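Local coordinates for cystathionine beta-lyase family protein, YNBB B.subtilis ortholog (Clostridium acetobutylicum, PDB 3HVY), which carries covalently bound pyridoxal phosphate and is probably a lyase of the methionine gamma-lyase family, possibly involved in aluminium resistance, at residues E22-A27 with A308-R313; E60-N65 with S289-L294; S205-E208 with I214-V217. All coordinates share one frame; numbering follows the deposited sequence.

Contact 1. Residues E22-A27 with A308-R313; sequences ELYERA and AVFCAR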
ATOM      1  N   GLU D  22     -36.793 -24.739  11.634  1.00 34.05           N
ATOM      2  CA  GLU D  22     -38.125 -24.718  11.026  1.00 34.70           C
ATOM      3  C   GLU D  22     -38.491 -23.265  10.645  1.00 34.82           C
ATOM      4  O   GLU D  22     -39.074 -23.040   9.613  1.00 35.05           O
ATOM      5  CB  GLU D  22     -39.195 -25.334  11.943  1.00 32.24           C
ATOM      6  N   LEU D  23     -38.168 -22.290  11.489  1.00 34.79           N
ATOM      7  CA  LEU D  23     -38.473 -20.885  11.184  1.00 34.64           C
ATOM      8  C   LEU D  23     -37.708 -20.439   9.930  1.00 35.68           C
ATOM      9  O   LEU D  23     -38.239 -19.708   9.076  1.00 36.47           O
ATOM     10  CB  LEU D  23     -38.125 -20.001  12.386  1.00 32.21           C
ATOM     11  CG  LEU D  23     -39.042 -20.180  13.580  1.00 35.92           C
ATOM     12  CD1 LEU D  23     -38.602 -19.333  14.766  1.00 32.01           C
ATOM     13  CD2 LEU D  23     -40.479 -19.863  13.193  1.00 31.13           C
ATOM     14  N   TYR D  24     -36.462 -20.896   9.834  1.00 35.08           N
ATOM     15  CA  TYR D  24     -35.590 -20.654   8.682  1.00 34.61           C
ATOM     16  C   TYR D  24     -36.223 -21.114   7.395  1.00 33.56           C
ATOM     17  O   TYR D  24     -36.266 -20.354   6.432  1.00 29.40           O
ATOM     18  CB  TYR D  24     -34.238 -21.353   8.901  1.00 35.99           C
ATOM     19  CG  TYR D  24     -33.369 -21.451   7.670  1.00 41.98           C
ATOM     20  CD1 TYR D  24     -32.972 -20.309   6.985  1.00 48.29           C
ATOM     21  CD2 TYR D  24     -32.954 -22.674   7.186  1.00 49.41           C
ATOM     22  CE1 TYR D  24     -32.189 -20.387   5.844  1.00 51.18           C
ATOM     23  CE2 TYR D  24     -32.145 -22.765   6.057  1.00 51.04           C
ATOM     24  CZ  TYR D  24     -31.752 -21.621   5.395  1.00 52.58           C
ATOM     25  OH  TYR D  24     -30.964 -21.728   4.257  1.00 49.86           O
ATOM     26  N   GLU D  25     -36.726 -22.345   7.361  1.00 35.21           N
ATOM     27  CA  GLU D  25     -37.341 -22.870   6.148  1.00 36.64           C
ATOM     28  C   GLU D  25     -38.572 -22.037   5.795  1.00 36.19           C
ATOM     29  O   GLU D  25     -38.757 -21.683   4.646  1.00 37.57           O
ATOM     30  CB  GLU D  25     -37.698 -24.386   6.249  1.00 35.21           C
ATOM     31  N   ARG D  26     -39.415 -21.724   6.778  1.00 35.75           N
ATOM     32  CA  ARG D  26     -40.622 -20.957   6.503  1.00 33.73           C
ATOM     33  C   ARG D  26     -40.248 -19.567   6.013  1.00 31.95           C
ATOM     34  O   ARG D  26     -40.724 -19.131   4.989  1.00 34.35           O
ATOM     35  CB  ARG D  26     -41.507 -20.859   7.747  1.00 35.00           C
ATOM     36  CG  ARG D  26     -42.096 -22.236   8.223  1.00 40.87           C
ATOM     37  CD  ARG D  26     -42.807 -22.131   9.597  1.00 39.77           C
ATOM     38  NE  ARG D  26     -43.812 -21.094   9.495  1.00 34.66           N
ATOM     39  CZ  ARG D  26     -44.222 -20.284  10.471  1.00 39.19           C
ATOM     40  NH1 ARG D  26     -43.747 -20.384  11.700  1.00 33.19           N
ATOM     41  NH2 ARG D  26     -45.133 -19.350  10.193  1.00 37.28           N
ATOM     42  N   ALA D  27     -39.358 -18.891   6.730  1.00 32.79           N
ATOM     43  CA  ALA D  27     -38.949 -17.526   6.366  1.00 32.30           C
ATOM     44  C   ALA D  27     -38.370 -17.472   4.948  1.00 32.16           C
ATOM     45  O   ALA D  27     -38.677 -16.595   4.150  1.00 31.15           O
ATOM     46  CB  ALA D  27     -37.943 -16.971   7.419  1.00 29.32           C
ATOM     47  N   ALA D 308     -31.482  -8.223   5.370  1.00 26.70           N
ATOM     48  CA  ALA D 308     -32.400  -7.424   6.174  1.00 27.68           C
ATOM     49  C   ALA D 308     -33.869  -7.991   6.116  1.00 28.77           C
ATOM     50  O   ALA D 308     -34.544  -8.174   7.129  1.00 28.65           O
ATOM     51  CB  ALA D 308     -32.367  -5.943   5.668  1.00 23.62           C
ATOM     52  N   VAL D 309     -34.309  -8.297   4.903  1.00 30.25           N
ATOM     53  CA  VAL D 309     -35.647  -8.814   4.606  1.00 26.93           C
ATOM     54  C   VAL D 309     -35.859 -10.182   5.198  1.00 26.66           C
ATOM     55  O   VAL D 309     -36.905 -10.454   5.749  1.00 29.12           O
ATOM     56  CB  VAL D 309     -35.895  -8.776   3.049  1.00 29.11           C
ATOM     57  CG1 VAL D 309     -37.145  -9.584   2.644  1.00 26.23           C
ATOM     58  CG2 VAL D 309     -35.982  -7.286   2.517  1.00 26.95           C
ATOM     59  N   PHE D 310     -34.866 -11.068   5.062  1.00 30.31           N
ATOM     60  CA  PHE D 310     -34.917 -12.388   5.705  1.00 29.16           C
ATOM     61  C   PHE D 310     -34.929 -12.222   7.235  1.00 29.25           C
ATOM     62  O   PHE D 310     -35.708 -12.855   7.953  1.00 28.21           O
ATOM     63  CB  PHE D 310     -33.700 -13.220   5.298  1.00 26.03           C
ATOM     64  CG  PHE D 310     -33.545 -14.507   6.077  1.00 28.31           C
ATOM     65  CD1 PHE D 310     -34.376 -15.588   5.836  1.00 32.88           C
ATOM     66  CD2 PHE D 310     -32.618 -14.614   7.099  1.00 31.14           C
ATOM     67  CE1 PHE D 310     -34.235 -16.764   6.564  1.00 31.75           C
ATOM     68  CE2 PHE D 310     -32.503 -15.754   7.860  1.00 31.46           C
ATOM     69  CZ  PHE D 310     -33.306 -16.843   7.591  1.00 25.06           C
ATOM     70  N   CYS D 311     -34.093 -11.347   7.750  1.00 28.43           N
ATOM     71  CA  CYS D 311     -34.124 -11.095   9.204  1.00 27.63           C
ATOM     72  C   CYS D 311     -35.532 -10.639   9.680  1.00 29.35           C
ATOM     73  O   CYS D 311     -36.068 -11.137  10.677  1.00 27.56           O
ATOM     74  CB  CYS D 311     -33.071 -10.047   9.555  1.00 30.91           C
ATOM     75  SG  CYS D 311     -33.040  -9.613  11.314  1.00 32.48           S
ATOM     76  N   ALA D 312     -36.090  -9.626   9.011  1.00 26.20           N
ATOM     77  CA  ALA D 312     -37.444  -9.142   9.241  1.00 26.59           C
ATOM     78  C   ALA D 312     -38.462 -10.295   9.341  1.00 27.29           C
ATOM     79  O   ALA D 312     -39.260 -10.332  10.258  1.00 27.47           O
ATOM     80  CB  ALA D 312     -37.881  -8.147   8.073  1.00 26.02           C
ATOM     81  N   ARG D 313     -38.469 -11.192   8.348  1.00 28.23           N
ATOM     82  CA  ARG D 313     -39.446 -12.276   8.349  1.00 27.36           C
ATOM     83  C   ARG D 313     -39.194 -13.294   9.436  1.00 28.18           C
ATOM     84  O   ARG D 313     -40.124 -13.629  10.172  1.00 28.67           O
ATOM     85  CB  ARG D 313     -39.567 -12.995   7.017  1.00 29.76           C
ATOM     86  CG  ARG D 313     -40.708 -13.992   6.989  1.00 28.58           C
ATOM     87  CD  ARG D 313     -42.025 -13.376   7.447  1.00 22.80           C
ATOM     88  NE  ARG D 313     -43.193 -14.211   7.067  1.00 29.90           N
ATOM     89  CZ  ARG D 313     -44.466 -13.962   7.382  1.00 27.67           C
ATOM     90  NH1 ARG D 313     -44.830 -12.892   8.122  1.00 31.79           N
ATOM     91  NH2 ARG D 313     -45.393 -14.840   7.018  1.00 30.05           N
TER
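Phe310 meets Tyr24 and Ala27 with the outer end of its ring. Its CZ lies at the edge of the Tyr24 ring, in the plane of that ring, 3.5 Å from Tyr24 CD1. The two rings are steeply inclined, with planes at 81° and centroids 5.9 Å apart.

Both rings reach the contact through the same first torsion. CG is anti to the backbone N in Phe310 (chi1 171°), and in Tyr24 likewise. Neither CB points straight at the other helix, yet this setting brings each ring nearer to it. The side chains cross at about a right angle.

The methyl of Ala27 does point across. Its CB touches Phe310 CE1 at 3.8 Å and also meets the aliphatic part of Arg313, with Ala27 CB 4.1 Å from Arg313 CG. The backbones are closest here: Ala27 CA and Arg313 CA are 5.6 Å apart.

This is helix-helix packing between two long helices, 18-55 and 287-317. The local axes approach to 9.9 Å, with 122° between their N-to-C directions. Ile314 of helix 287-317 also packs on Ala27.

Arg313 lays its CG against the CA of Ala27, at 4.0 Å. A bend at chi2 turns the chain beyond CG, and the remainder is extended. Its guanidinium is held by salt bridges to Asp30 and Glu316 and by a cation-pi contact with Tyr326. The nearby Arg26 is a like charge, but these acids probably offset it. Tyr24 OH has weak hydrogen bonds to Lys415 and to Glu43 of a second subunit.

Contact 2. Residues E60-N65 with S289-L294; sequences ESHFTN and SLYEGL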
ATOM      1  N   GLU D  60      -6.652   0.132 -17.120  1.00 38.37           N
ATOM      2  CA  GLU D  60      -5.607  -0.135 -16.101  1.00 42.52           C
ATOM      3  C   GLU D  60      -4.880   1.168 -15.695  1.00 41.49           C
ATOM      4  O   GLU D  60      -4.539   1.346 -14.530  1.00 43.45           O
ATOM      5  CB  GLU D  60      -4.635  -1.241 -16.552  1.00 42.07           C
ATOM      6  N   SER D  61      -4.733   2.112 -16.625  1.00 42.43           N
ATOM      7  CA  SER D  61      -4.042   3.364 -16.312  1.00 43.59           C
ATOM      8  C   SER D  61      -4.780   4.293 -15.320  1.00 41.04           C
ATOM      9  O   SER D  61      -4.221   5.269 -14.792  1.00 41.59           O
ATOM     10  CB  SER D  61      -3.687   4.100 -17.586  1.00 44.22           C
ATOM     11  OG  SER D  61      -4.784   4.184 -18.453  1.00 59.55           O
ATOM     12  N   HIS D  62      -6.040   3.983 -15.054  1.00 36.20           N
ATOM     13  CA  HIS D  62      -6.790   4.675 -13.997  1.00 35.44           C
ATOM     14  C   HIS D  62      -6.467   4.132 -12.623  1.00 35.82           C
ATOM     15  O   HIS D  62      -6.905   4.727 -11.607  1.00 34.00           O
ATOM     16  CB  HIS D  62      -8.294   4.576 -14.273  1.00 36.01           C
ATOM     17  CG  HIS D  62      -8.699   5.382 -15.454  1.00 29.47           C
ATOM     18  ND1 HIS D  62      -8.790   4.844 -16.729  1.00 33.63           N
ATOM     19  CD2 HIS D  62      -8.932   6.704 -15.584  1.00 31.95           C
ATOM     20  CE1 HIS D  62      -9.119   5.801 -17.578  1.00 37.17           C
ATOM     21  NE2 HIS D  62      -9.189   6.941 -16.913  1.00 31.71           N
ATOM     22  N   PHE D  63      -5.725   3.014 -12.564  1.00 34.64           N
ATOM     23  CA  PHE D  63      -5.349   2.425 -11.251  1.00 35.76           C
ATOM     24  C   PHE D  63      -3.995   3.045 -10.828  1.00 39.04           C
ATOM     25  O   PHE D  63      -2.933   2.420 -10.808  1.00 38.60           O
ATOM     26  CB  PHE D  63      -5.343   0.886 -11.245  1.00 36.63           C
ATOM     27  CG  PHE D  63      -6.621   0.253 -11.812  1.00 33.29           C
ATOM     28  CD1 PHE D  63      -7.855   0.866 -11.626  1.00 34.25           C
ATOM     29  CD2 PHE D  63      -6.580  -0.964 -12.467  1.00 35.33           C
ATOM     30  CE1 PHE D  63      -9.011   0.316 -12.127  1.00 36.50           C
ATOM     31  CE2 PHE D  63      -7.764  -1.528 -12.978  1.00 28.52           C
ATOM     32  CZ  PHE D  63      -8.973  -0.858 -12.778  1.00 30.97           C
ATOM     33  N   THR D  64      -4.112   4.330 -10.499  1.00 42.70           N
ATOM     34  CA  THR D  64      -3.016   5.193 -10.179  1.00 41.50           C
ATOM     35  C   THR D  64      -2.473   4.923  -8.752  1.00 41.74           C
ATOM     36  O   THR D  64      -3.100   4.243  -7.899  1.00 39.71           O
ATOM     37  CB  THR D  64      -3.427   6.699 -10.322  1.00 41.04           C
ATOM     38  OG1 THR D  64      -4.505   6.989  -9.419  1.00 43.99           O
ATOM     39  CG2 THR D  64      -3.835   7.018 -11.740  1.00 36.52           C
ATOM     40  N   ASN D  65      -1.271   5.482  -8.573  1.00 42.25           N
ATOM     41  CA  ASN D  65      -0.482   5.405  -7.398  1.00 41.39           C
ATOM     42  C   ASN D  65       0.125   6.818  -7.171  1.00 39.23           C
ATOM     43  O   ASN D  65       1.360   7.003  -7.151  1.00 37.03           O
ATOM     44  CB  ASN D  65       0.609   4.396  -7.676  1.00 44.54           C
ATOM     45  CG  ASN D  65       1.366   4.052  -6.458  1.00 48.55           C
ATOM     46  OD1 ASN D  65       0.777   4.052  -5.377  1.00 48.55           O
ATOM     47  ND2 ASN D  65       2.684   3.756  -6.600  1.00 42.00           N
ATOM     48  N   SER D 289      -9.103  -0.382  -5.698  1.00 37.28           N
ATOM     49  CA  SER D 289     -10.071  -0.906  -4.762  1.00 34.58           C
ATOM     50  C   SER D 289     -11.366  -0.103  -4.795  1.00 34.87           C
ATOM     51  O   SER D 289     -12.445  -0.686  -4.626  1.00 31.87           O
ATOM     52  CB  SER D 289      -9.461  -0.976  -3.363  1.00 36.79           C
ATOM     53  OG  SER D 289      -9.396   0.329  -2.772  1.00 48.22           O
ATOM     54  N   LEU D 290     -11.285   1.208  -5.034  1.00 31.87           N
ATOM     55  CA  LEU D 290     -12.499   2.038  -5.076  1.00 32.32           C
ATOM     56  C   LEU D 290     -13.307   1.745  -6.333  1.00 31.47           C
ATOM     57  O   LEU D 290     -14.530   1.661  -6.267  1.00 34.56           O
ATOM     58  CB  LEU D 290     -12.182   3.547  -4.990  1.00 31.42           C
ATOM     59  CG  LEU D 290     -11.530   4.046  -3.691  1.00 34.52           C
ATOM     60  CD1 LEU D 290     -11.291   5.578  -3.702  1.00 37.07           C
ATOM     61  CD2 LEU D 290     -12.418   3.552  -2.493  1.00 29.26           C
ATOM     62  N   TYR D 291     -12.634   1.532  -7.463  1.00 29.14           N
ATOM     63  CA  TYR D 291     -13.325   1.173  -8.692  1.00 30.62           C
ATOM     64  C   TYR D 291     -13.938  -0.212  -8.590  1.00 30.70           C
ATOM     65  O   TYR D 291     -15.086  -0.413  -8.934  1.00 29.87           O
ATOM     66  CB  TYR D 291     -12.352   1.168  -9.909  1.00 31.48           C
ATOM     67  CG  TYR D 291     -12.033   2.543 -10.531  1.00 33.61           C
ATOM     68  CD1 TYR D 291     -12.928   3.150 -11.414  1.00 34.16           C
ATOM     69  CD2 TYR D 291     -10.836   3.190 -10.280  1.00 33.25           C
ATOM     70  CE1 TYR D 291     -12.639   4.349 -12.006  1.00 35.52           C
ATOM     71  CE2 TYR D 291     -10.546   4.396 -10.852  1.00 35.14           C
ATOM     72  CZ  TYR D 291     -11.449   4.982 -11.719  1.00 34.44           C
ATOM     73  OH  TYR D 291     -11.200   6.215 -12.299  1.00 31.65           O
ATOM     74  N   GLU D 292     -13.137  -1.197  -8.169  1.00 32.89           N
ATOM     75  CA  GLU D 292     -13.669  -2.538  -8.059  1.00 28.71           C
ATOM     76  C   GLU D 292     -14.809  -2.571  -7.059  1.00 29.10           C
ATOM     77  O   GLU D 292     -15.780  -3.231  -7.269  1.00 27.47           O
ATOM     78  CB  GLU D 292     -12.593  -3.544  -7.637  1.00 31.20           C
ATOM     79  CG  GLU D 292     -13.174  -4.959  -7.679  1.00 36.44           C
ATOM     80  CD  GLU D 292     -12.178  -6.097  -7.470  1.00 40.47           C
ATOM     81  OE1 GLU D 292     -10.997  -5.822  -7.169  1.00 39.70           O
ATOM     82  OE2 GLU D 292     -12.604  -7.269  -7.630  1.00 41.97           O
ATOM     83  N   GLY D 293     -14.665  -1.859  -5.938  1.00 28.98           N
ATOM     84  CA  GLY D 293     -15.688  -1.785  -4.961  1.00 28.30           C
ATOM     85  C   GLY D 293     -16.973  -1.226  -5.516  1.00 27.32           C
ATOM     86  O   GLY D 293     -18.078  -1.749  -5.221  1.00 29.40           O
ATOM     87  N   LEU D 294     -16.864  -0.156  -6.284  1.00 30.01           N
ATOM     88  CA  LEU D 294     -18.030   0.386  -6.994  1.00 27.65           C
ATOM     89  C   LEU D 294     -18.723  -0.631  -7.932  1.00 29.20           C
ATOM     90  O   LEU D 294     -19.954  -0.755  -7.962  1.00 30.18           O
ATOM     91  CB  LEU D 294     -17.629   1.658  -7.747  1.00 31.54           C
ATOM     92  CG  LEU D 294     -18.674   2.375  -8.589  1.00 32.32           C
ATOM     93  CD1 LEU D 294     -19.768   2.837  -7.709  1.00 25.83           C
ATOM     94  CD2 LEU D 294     -18.101   3.517  -9.401  1.00 27.36           C
TER
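The Phe63 ring turns its edge to the face of Tyr291 in an offset edge-to-face pair. Tyr291 CD2 lies in the plane of the Phe63 ring, 3.9 Å from Phe63 CE1. The planes are at 61° and the centroids 5.8 Å apart, so the pair is tilted from a true T. Phe63 CE1 also comes within 4.1 Å of Tyr291 CB, close to the root of the tyrosine ring.

His62 meets the far end of the same ring. Its carbonyl O is 3.7 Å from Tyr291 CE2, a plain contact. The His62 CB sits 3.9 Å from Tyr291 OH. The hydroxyl approaches the imidazole obliquely, near its CG and CD2.

In Tyr291, CG is anti to the carbonyl carbon (chi1 -81°), and the ring extends from the helix toward the loop. Phe63 has a similar first torsion (chi1 -50°), which brings its ring nearer to the tyrosine although its CB does not point straight across.

Polar ends are satisfied beside the contact. Tyr291 OH hydrogen-bonds to Gly75 O at the start of helix 74-87, whose Ser78 packs on both His62 and Tyr291. His62 ND1 accepts a hydrogen bond from the backbone N of Ser59. These bonds help fix the rotation of the His62 ring and the position of the tyrosine hydroxyl.

Phe383 of a second subunit packs on both Phe63 and Tyr291, so the aromatic pair lies at a subunit interface.

Residues 60-62 form a short 3-10 segment, and Phe63 is the centre of an inverse gamma turn. The arrangement is a loop turn packed through His62 and Phe63 against Tyr291 of helix 287-317, where subunits of the tetramer meet.

Contact 3. Residues S205-E208 with I214-V217; sequences SIRE and IVFV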
ATOM      1  N   SER D 205     -42.878  19.303  -3.742  1.00 32.98           N
ATOM      2  CA  SER D 205     -43.567  20.307  -2.934  1.00 33.65           C
ATOM      3  C   SER D 205     -42.715  21.514  -2.640  1.00 34.35           C
ATOM      4  O   SER D 205     -43.220  22.634  -2.630  1.00 35.95           O
ATOM      5  CB  SER D 205     -44.015  19.747  -1.578  1.00 35.71           C
ATOM      6  OG  SER D 205     -45.051  18.817  -1.759  1.00 34.80           O
ATOM      7  N   ILE D 206     -41.447  21.291  -2.302  1.00 35.88           N
ATOM      8  CA  ILE D 206     -40.537  22.400  -2.068  1.00 33.03           C
ATOM      9  C   ILE D 206     -40.481  23.274  -3.334  1.00 34.92           C
ATOM     10  O   ILE D 206     -40.559  24.494  -3.243  1.00 33.90           O
ATOM     11  CB  ILE D 206     -39.130  21.914  -1.644  1.00 34.43           C
ATOM     12  CG1 ILE D 206     -39.177  21.356  -0.220  1.00 29.90           C
ATOM     13  CG2 ILE D 206     -38.036  23.053  -1.731  1.00 27.72           C
ATOM     14  CD1 ILE D 206     -37.998  20.445   0.089  1.00 26.49           C
ATOM     15  N   ARG D 207     -40.384  22.636  -4.502  1.00 34.33           N
ATOM     16  CA  ARG D 207     -40.237  23.383  -5.728  1.00 35.68           C
ATOM     17  C   ARG D 207     -41.495  24.144  -6.160  1.00 38.47           C
ATOM     18  O   ARG D 207     -41.422  24.954  -7.076  1.00 38.42           O
ATOM     19  CB  ARG D 207     -39.728  22.499  -6.847  1.00 36.32           C
ATOM     20  CG  ARG D 207     -38.347  21.922  -6.591  1.00 39.05           C
ATOM     21  CD  ARG D 207     -37.350  22.966  -6.102  1.00 41.94           C
ATOM     22  NE  ARG D 207     -35.983  22.434  -5.986  1.00 37.92           N
ATOM     23  CZ  ARG D 207     -35.006  22.989  -5.267  1.00 31.57           C
ATOM     24  NH1 ARG D 207     -35.199  24.087  -4.567  1.00 32.38           N
ATOM     25  NH2 ARG D 207     -33.824  22.429  -5.238  1.00 29.59           N
ATOM     26  N   GLU D 208     -42.610  23.933  -5.472  1.00 39.16           N
ATOM     27  CA  GLU D 208     -43.812  24.728  -5.712  1.00 40.76           C
ATOM     28  C   GLU D 208     -43.638  26.154  -5.173  1.00 40.93           C
ATOM     29  O   GLU D 208     -44.324  27.065  -5.599  1.00 43.52           O
ATOM     30  CB  GLU D 208     -45.035  24.061  -5.058  1.00 38.40           C
ATOM     31  CG  GLU D 208     -45.489  22.790  -5.780  1.00 40.70           C
ATOM     32  CD  GLU D 208     -46.582  22.012  -5.038  1.00 46.34           C
ATOM     33  OE1 GLU D 208     -46.820  22.260  -3.827  1.00 46.24           O
ATOM     34  OE2 GLU D 208     -47.179  21.121  -5.676  1.00 53.06           O
ATOM     35  N   ILE D 214     -31.184  25.032  -1.635  1.00 29.60           N
ATOM     36  CA  ILE D 214     -30.426  23.813  -1.868  1.00 29.76           C
ATOM     37  C   ILE D 214     -31.075  22.627  -1.178  1.00 26.42           C
ATOM     38  O   ILE D 214     -31.279  22.629   0.018  1.00 28.36           O
ATOM     39  CB  ILE D 214     -28.934  23.968  -1.358  1.00 29.59           C
ATOM     40  CG1 ILE D 214     -28.318  25.234  -2.001  1.00 31.53           C
ATOM     41  CG2 ILE D 214     -28.147  22.681  -1.624  1.00 28.24           C
ATOM     42  CD1 ILE D 214     -26.936  25.687  -1.451  1.00 31.14           C
ATOM     43  N   VAL D 215     -31.410  21.595  -1.923  1.00 28.91           N
ATOM     44  CA  VAL D 215     -31.908  20.379  -1.303  1.00 25.47           C
ATOM     45  C   VAL D 215     -30.768  19.351  -1.197  1.00 27.72           C
ATOM     46  O   VAL D 215     -30.265  18.824  -2.209  1.00 26.86           O
ATOM     47  CB  VAL D 215     -33.110  19.828  -2.048  1.00 27.58           C
ATOM     48  CG1 VAL D 215     -33.450  18.429  -1.508  1.00 24.82           C
ATOM     49  CG2 VAL D 215     -34.273  20.814  -1.958  1.00 26.77           C
ATOM     50  N   PHE D 216     -30.346  19.132   0.044  1.00 28.61           N
ATOM     51  CA  PHE D 216     -29.306  18.195   0.428  1.00 29.53           C
ATOM     52  C   PHE D 216     -29.902  16.929   1.006  1.00 32.04           C
ATOM     53  O   PHE D 216     -30.779  16.999   1.896  1.00 27.44           O
ATOM     54  CB  PHE D 216     -28.353  18.813   1.469  1.00 31.70           C
ATOM     55  CG  PHE D 216     -27.379  17.814   2.040  1.00 29.52           C
ATOM     56  CD1 PHE D 216     -26.357  17.276   1.252  1.00 29.89           C
ATOM     57  CD2 PHE D 216     -27.471  17.409   3.337  1.00 36.10           C
ATOM     58  CE1 PHE D 216     -25.471  16.321   1.793  1.00 30.30           C
ATOM     59  CE2 PHE D 216     -26.585  16.480   3.844  1.00 38.12           C
ATOM     60  CZ  PHE D 216     -25.607  15.936   3.054  1.00 35.12           C
ATOM     61  N   VAL D 217     -29.478  15.775   0.478  1.00 28.65           N
ATOM     62  CA  VAL D 217     -29.874  14.452   1.080  1.00 29.97           C
ATOM     63  C   VAL D 217     -28.656  13.632   1.569  1.00 30.09           C
ATOM     64  O   VAL D 217     -27.752  13.335   0.805  1.00 28.87           O
ATOM     65  CB  VAL D 217     -30.677  13.607   0.084  1.00 29.87           C
ATOM     66  CG1 VAL D 217     -31.259  12.299   0.704  1.00 26.01           C
ATOM     67  CG2 VAL D 217     -31.807  14.462  -0.512  1.00 28.22           C
TER
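Val215 receives two neighbours from the helix, Ile206 and Arg207, and both come to its CG2. The apolar contact is loose: Ile206 CD1 stands 4.3 Å from Val215 CG2. Ile206 and Val215 both point their CB across the gap, and their CA atoms are 8.9 Å apart. Ile180 and Ile182 of strand 177-183 continue this apolar layer, packing on Ile206 and Val215 respectively.

The second contact sets a methyl over a flat cation. Val215 CG2 lies over one face of the Arg207 guanidinium, 3.6 Å above its plane and offset toward its rim. The nearest atom is Arg207 NH2, 3.7 Å from that methyl; Arg207 CZ is at 4.0 Å. The two side chains run past each other in opposite directions. Arg207 reaches this position through a bend at chi2 (-47°), after which chi3 is extended. Val215 has CG2 anti to its carbonyl carbon and beside the backbone N (chi1 170° for CG1), which places CG2 over the guanidinium face.

Polar bonds hold the guanidinium from beyond the two segments. Arg207 NH1 donates to Val213 O and Asn210 O in the short connection between helix and strand. Arg207 NH2 forms a salt bridge with Asp236 OD2, which also accepts from Val215 N, so Asp236 links the arginine to the strand backbone and would probably stabilise the positive charge.

Helix 196-207 here packs on strand 214-218, which runs parallel to strand 177-183 beside it. This is the closing half of a beta-alpha-beta unit in the large mixed sheet, consistent with the PLP-dependent aminotransferase-like fold.

From the N terminus, helix 18-55 supplies the first half of contact 1, and the loop after it supplies the first half of contact 2. The chain then builds the mixed sheet. Contact 3 closes within it, over only five intervening residues, as helix 196-207 leads into strand 214-218. Helix 287-317 returns to close contact 2 near its start and contact 1 further along, which ties it to helix 18-55. The loops nest without crossing: contact 3 within contact 2, and contact 2 within contact 1. Contacts 1 and 2 share helix 287-317, yet their centres are 37 Å apart. Contact 3 is local to the mixed sheet, its centre 34 Å from that of contact 2.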